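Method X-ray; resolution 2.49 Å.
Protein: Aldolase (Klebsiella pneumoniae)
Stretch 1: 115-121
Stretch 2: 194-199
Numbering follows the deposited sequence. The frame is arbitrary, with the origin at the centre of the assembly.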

ATOM      1  N   ILE A 115     -23.351   6.273  -1.276  1.00 35.04           N
ATOM      2  CA  ILE A 115     -22.589   5.553  -2.285  1.00 38.22           C
ATOM      3  C   ILE A 115     -23.512   5.262  -3.462  1.00 35.37           C
ATOM      4  O   ILE A 115     -24.413   4.425  -3.373  1.00 37.05           O
ATOM      5  N   ARG A 116     -23.289   5.955  -4.562  1.00 34.88           N
ATOM      6  CA  ARG A 116     -23.996   5.711  -5.808  1.00 31.95           C
ATOM      7  C   ARG A 116     -23.390   4.502  -6.514  1.00 37.59           C
ATOM      8  O   ARG A 116     -22.250   4.569  -6.985  1.00 43.62           O
ATOM      9  N   PRO A 117     -24.129   3.400  -6.640  1.00 32.82           N
ATOM     10  CA  PRO A 117     -23.495   2.119  -6.991  1.00 30.29           C
ATOM     11  C   PRO A 117     -23.076   2.030  -8.458  1.00 35.60           C
ATOM     12  O   PRO A 117     -23.864   2.288  -9.374  1.00 32.88           O
ATOM     13  N   PHE A 118     -21.808   1.654  -8.663  1.00 32.01           N
ATOM     14  CA  PHE A 118     -21.264   1.260  -9.957  1.00 32.90           C
ATOM     15  C   PHE A 118     -20.691  -0.149  -9.931  1.00 34.60           C
ATOM     16  O   PHE A 118     -20.091  -0.571 -10.919  1.00 31.82           O
ATOM     17  N   THR A 119     -20.808  -0.857  -8.813  1.00 33.78           N
ATOM     18  CA  THR A 119     -20.472  -2.265  -8.670  1.00 31.88           C
ATOM     19  C   THR A 119     -21.567  -2.896  -7.844  1.00 36.12           C
ATOM     20  O   THR A 119     -22.185  -2.226  -7.005  1.00 37.94           O
ATOM     21  N   PRO A 120     -21.867  -4.185  -8.061  1.00 39.61           N
ATOM     22  CA  PRO A 120     -23.044  -4.789  -7.427  1.00 44.17           C
ATOM     23  C   PRO A 120     -22.865  -5.167  -5.964  1.00 42.36           C
ATOM     24  O   PRO A 120     -23.870  -5.368  -5.270  1.00 43.34           O
ATOM     25  N   TYR A 121     -21.636  -5.246  -5.464  1.00 40.44           N
ATOM     26  CA  TYR A 121     -21.390  -6.000  -4.240  1.00 39.61           C
ATOM     27  C   TYR A 121     -21.812  -5.250  -2.982  1.00 37.22           C
ATOM     28  O   TYR A 121     -22.315  -5.874  -2.043  1.00 39.16           O
ATOM     29  N   GLU A 194     -16.041   9.630 -16.732  1.00 29.46           N
ATOM     30  CA  GLU A 194     -17.419   9.203 -16.924  1.00 29.00           C
ATOM     31  C   GLU A 194     -17.572   7.747 -16.512  1.00 26.78           C
ATOM     32  O   GLU A 194     -16.934   6.862 -17.084  1.00 29.72           O
ATOM     33  N   ILE A 195     -18.432   7.506 -15.536  1.00 34.50           N
ATOM     34  CA  ILE A 195     -18.616   6.198 -14.924  1.00 24.22           C
ATOM     35  C   ILE A 195     -19.873   5.556 -15.488  1.00 32.40           C
ATOM     36  O   ILE A 195     -20.908   6.221 -15.650  1.00 40.07           O
ATOM     37  N   ARG A 196     -19.779   4.263 -15.800  1.00 32.96           N
ATOM     38  CA  ARG A 196     -20.930   3.425 -16.147  1.00 36.49           C
ATOM     39  C   ARG A 196     -21.613   2.988 -14.850  1.00 32.74           C
ATOM     40  O   ARG A 196     -21.377   1.901 -14.323  1.00 33.09           O
ATOM     41  N   TYR A 197     -22.462   3.861 -14.316  1.00 28.63           N
ATOM     42  CA  TYR A 197     -23.194   3.524 -13.096  1.00 30.20           C
ATOM     43  C   TYR A 197     -24.184   2.383 -13.348  1.00 33.42           C
ATOM     44  O   TYR A 197     -24.631   2.147 -14.475  1.00 30.45           O
ATOM     45  N   LEU A 198     -24.537   1.671 -12.279  1.00 34.88           N
ATOM     46  CA  LEU A 198     -25.565   0.650 -12.405  1.00 28.72           C
ATOM     47  C   LEU A 198     -26.917   1.323 -12.596  1.00 35.29           C
ATOM     48  O   LEU A 198     -27.246   2.282 -11.889  1.00 35.34           O
ATOM     49  N   THR A 199     -27.692   0.837 -13.570  1.00 33.61           N
ATOM     50  CA  THR A 199     -29.010   1.395 -13.827  1.00 31.79           C
ATOM     51  C   THR A 199     -29.927   1.137 -12.642  1.00 34.13           C
ATOM     52  O   THR A 199     -29.630   0.333 -11.755  1.00 39.14           O
TER

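An arginine lying flat on a tyrosine is the most distinctive feature of this contact between two loop segments of the aldolase chain. The guanidinium of Arg116 stacks on the ring of Tyr197 with the centres 3.6 Å apart and the planes only 12° from parallel. Arg116 CZ sits 3.6 Å from the centroid of the Tyr197 ring, over its face, in cation-pi geometry, while Arg116 CD lies 4.0 Å from the same centroid and adds a CH-pi contact. The pair illustrates a general principle: a planar cation can cover an aromatic face without burying its charge, since its NH groups point outward in the guanidinium plane. Here Arg116 remains exposed. Its CA-to-CB bond points toward the second stretch, and chi1, chi2 and chi3 are all t, so an extended chain carries the guanidinium to the ring.

The CA-to-CB bond of Tyr197 points sideways, but with chi1 in m the end of the side chain comes nearer to stretch 1, where the ring meets several neighbours. Besides the arginine over one face, Pro117 O approaches the ring edge, 3.8 Å from Tyr197 CD1, and Phe118 CD2 lies 4.0 Å from Tyr197 CE1. Seen from the Phe118 ring, this tyrosine atom is at the edge, near the ring plane.

Phe118 shows that a residue whose CA-to-CB bond points away can still contribute. Its chi1 is p and its CA-to-CB bond points away overall, yet Phe118 CB itself touches the other stretch, 3.8 Å from Ile195 CG2. Ile195, with chi1 m and chi2 t, points toward stretch 1 and supplies this apolar contact.

Leu198 is the other inward-pointing residue of the second stretch. With chi1 m and chi2 t, it lies along the backbone of stretch 1: Leu198 CG is 4.0 Å from Phe118 C, and Leu198 CD1 is 3.8 Å from Thr119 C. The same methyl reaches the Pro120 ring, with Leu198 CD1 to Pro120 CB at 4.4 Å. The CA-to-CB bond of Thr119 (chi1 p) points away, and its backbone makes the contact.

A single direct hydrogen bond ties the stretches together, from Leu198 N to Pro117 O at 3.0 Å, with a nearly straight N-H...O angle of 160°. Water 1 adds a second link, donating to Pro117 O at 2.7 Å and to Leu198 O at 2.8 Å. Pro117 O thus accepts from both the backbone and the water. The direct and water-mediated backbone links meet at Pro117 O, while the side chains contribute stacking and apolar packing.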

ATOM      1  CB  ILE A 115     -21.968   4.273  -1.722  1.00 43.50           C
ATOM      2  CG1 ILE A 115     -21.190   4.603  -0.448  1.00 45.10           C
ATOM      3  CG2 ILE A 115     -21.031   3.675  -2.741  1.00 41.96           C
ATOM      4  CD1 ILE A 115     -20.332   3.501   0.040  1.00 40.57           C
ATOM      5  CB  ARG A 116     -23.916   6.947  -6.694  1.00 28.95           C
ATOM      6  CG  ARG A 116     -24.793   6.911  -7.921  1.00 36.33           C
ATOM      7  CD  ARG A 116     -24.708   8.271  -8.560  1.00 37.80           C
ATOM      8  NE  ARG A 116     -25.193   8.321  -9.929  1.00 36.86           N
ATOM      9  CZ  ARG A 116     -24.854   9.279 -10.783  1.00 36.07           C
ATOM     10  NH1 ARG A 116     -24.009  10.238 -10.399  1.00 27.79           N
ATOM     11  NH2 ARG A 116     -25.347   9.270 -12.013  1.00 29.99           N
ATOM     12  CB  PRO A 117     -24.576   1.085  -6.642  1.00 30.58           C
ATOM     13  CG  PRO A 117     -25.855   1.827  -6.729  1.00 34.75           C
ATOM     14  CD  PRO A 117     -25.556   3.241  -6.303  1.00 30.34           C
ATOM     15  CB  PHE A 118     -20.163   2.233 -10.411  1.00 32.52           C
ATOM     16  CG  PHE A 118     -19.172   2.562  -9.333  1.00 29.95           C
ATOM     17  CD1 PHE A 118     -18.121   1.698  -9.047  1.00 30.02           C
ATOM     18  CD2 PHE A 118     -19.303   3.726  -8.588  1.00 28.49           C
ATOM     19  CE1 PHE A 118     -17.209   1.993  -8.040  1.00 31.17           C
ATOM     20  CE2 PHE A 118     -18.393   4.030  -7.584  1.00 30.87           C
ATOM     21  CZ  PHE A 118     -17.346   3.160  -7.304  1.00 28.54           C
ATOM     22  CB  THR A 119     -19.122  -2.476  -7.981  1.00 34.08           C
ATOM     23  OG1 THR A 119     -19.053  -1.644  -6.814  1.00 43.22           O
ATOM     24  CG2 THR A 119     -17.991  -2.130  -8.921  1.00 34.46           C
ATOM     25  CB  PRO A 120     -23.283  -6.046  -8.277  1.00 44.14           C
ATOM     26  CG  PRO A 120     -21.934  -6.416  -8.734  1.00 39.49           C
ATOM     27  CD  PRO A 120     -21.191  -5.125  -8.971  1.00 43.14           C
ATOM     28  CB  TYR A 121     -19.918  -6.409  -4.205  1.00 48.72           C
ATOM     29  CG  TYR A 121     -19.568  -7.137  -5.480  1.00 55.45           C
ATOM     30  CD1 TYR A 121     -20.072  -8.415  -5.719  1.00 53.78           C
ATOM     31  CD2 TYR A 121     -18.797  -6.531  -6.472  1.00 52.85           C
ATOM     32  CE1 TYR A 121     -19.797  -9.083  -6.889  1.00 59.13           C
ATOM     33  CE2 TYR A 121     -18.513  -7.200  -7.656  1.00 55.29           C
ATOM     34  CZ  TYR A 121     -19.019  -8.478  -7.855  1.00 63.06           C
ATOM     35  OH  TYR A 121     -18.754  -9.169  -9.016  1.00 72.57           O
ATOM     36  CB  GLU A 194     -17.863   9.399 -18.368  1.00 33.87           C
ATOM     37  CG  GLU A 194     -19.333   9.033 -18.570  1.00 31.07           C
ATOM     38  CD  GLU A 194     -19.790   9.195 -20.003  1.00 43.24           C
ATOM     39  OE1 GLU A 194     -18.975   9.629 -20.849  1.00 40.70           O
ATOM     40  OE2 GLU A 194     -20.967   8.885 -20.284  1.00 41.96           O
ATOM     41  CB  ILE A 195     -18.696   6.346 -13.394  1.00 27.20           C
ATOM     42  CG1 ILE A 195     -17.384   6.937 -12.880  1.00 29.07           C
ATOM     43  CG2 ILE A 195     -19.033   5.008 -12.710  1.00 23.97           C
ATOM     44  CD1 ILE A 195     -17.450   7.440 -11.487  1.00 24.54           C
ATOM     45  CB  ARG A 196     -20.480   2.214 -16.965  1.00 35.36           C
ATOM     46  CG  ARG A 196     -21.380   1.824 -18.143  1.00 42.04           C
ATOM     47  CD  ARG A 196     -22.759   1.358 -17.706  1.00 42.20           C
ATOM     48  NE  ARG A 196     -22.721   0.095 -16.978  1.00 45.87           N
ATOM     49  CZ  ARG A 196     -23.799  -0.540 -16.522  1.00 47.45           C
ATOM     50  NH1 ARG A 196     -25.013  -0.044 -16.713  1.00 50.34           N
ATOM     51  NH2 ARG A 196     -23.661  -1.673 -15.861  1.00 49.09           N
ATOM     52  CB  TYR A 197     -23.948   4.744 -12.559  1.00 28.89           C
ATOM     53  CG  TYR A 197     -23.068   5.800 -11.937  1.00 30.17           C
ATOM     54  CD1 TYR A 197     -22.474   5.597 -10.700  1.00 32.50           C
ATOM     55  CD2 TYR A 197     -22.829   7.005 -12.590  1.00 27.32           C
ATOM     56  CE1 TYR A 197     -21.663   6.564 -10.125  1.00 26.04           C
ATOM     57  CE2 TYR A 197     -22.028   7.974 -12.022  1.00 30.86           C
ATOM     58  CZ  TYR A 197     -21.445   7.744 -10.793  1.00 29.89           C
ATOM     59  OH  TYR A 197     -20.652   8.709 -10.240  1.00 30.84           O
ATOM     60  CB  LEU A 198     -25.583  -0.254 -11.180  1.00 34.48           C
ATOM     61  CG  LEU A 198     -24.378  -1.171 -10.956  1.00 39.40           C
ATOM     62  CD1 LEU A 198     -24.721  -2.275  -9.950  1.00 33.27           C
ATOM     63  CD2 LEU A 198     -23.886  -1.754 -12.264  1.00 38.93           C
ATOM     64  CB  THR A 199     -29.621   0.799 -15.094  1.00 37.92           C
ATOM     65  OG1 THR A 199     -29.943  -0.588 -14.878  1.00 35.99           O
ATOM     66  CG2 THR A 199     -28.656   0.933 -16.263  1.00 36.35           C
TER
HETATM   67  O   HOH W   1     -26.221   3.628  -9.698  1.00 36.80           O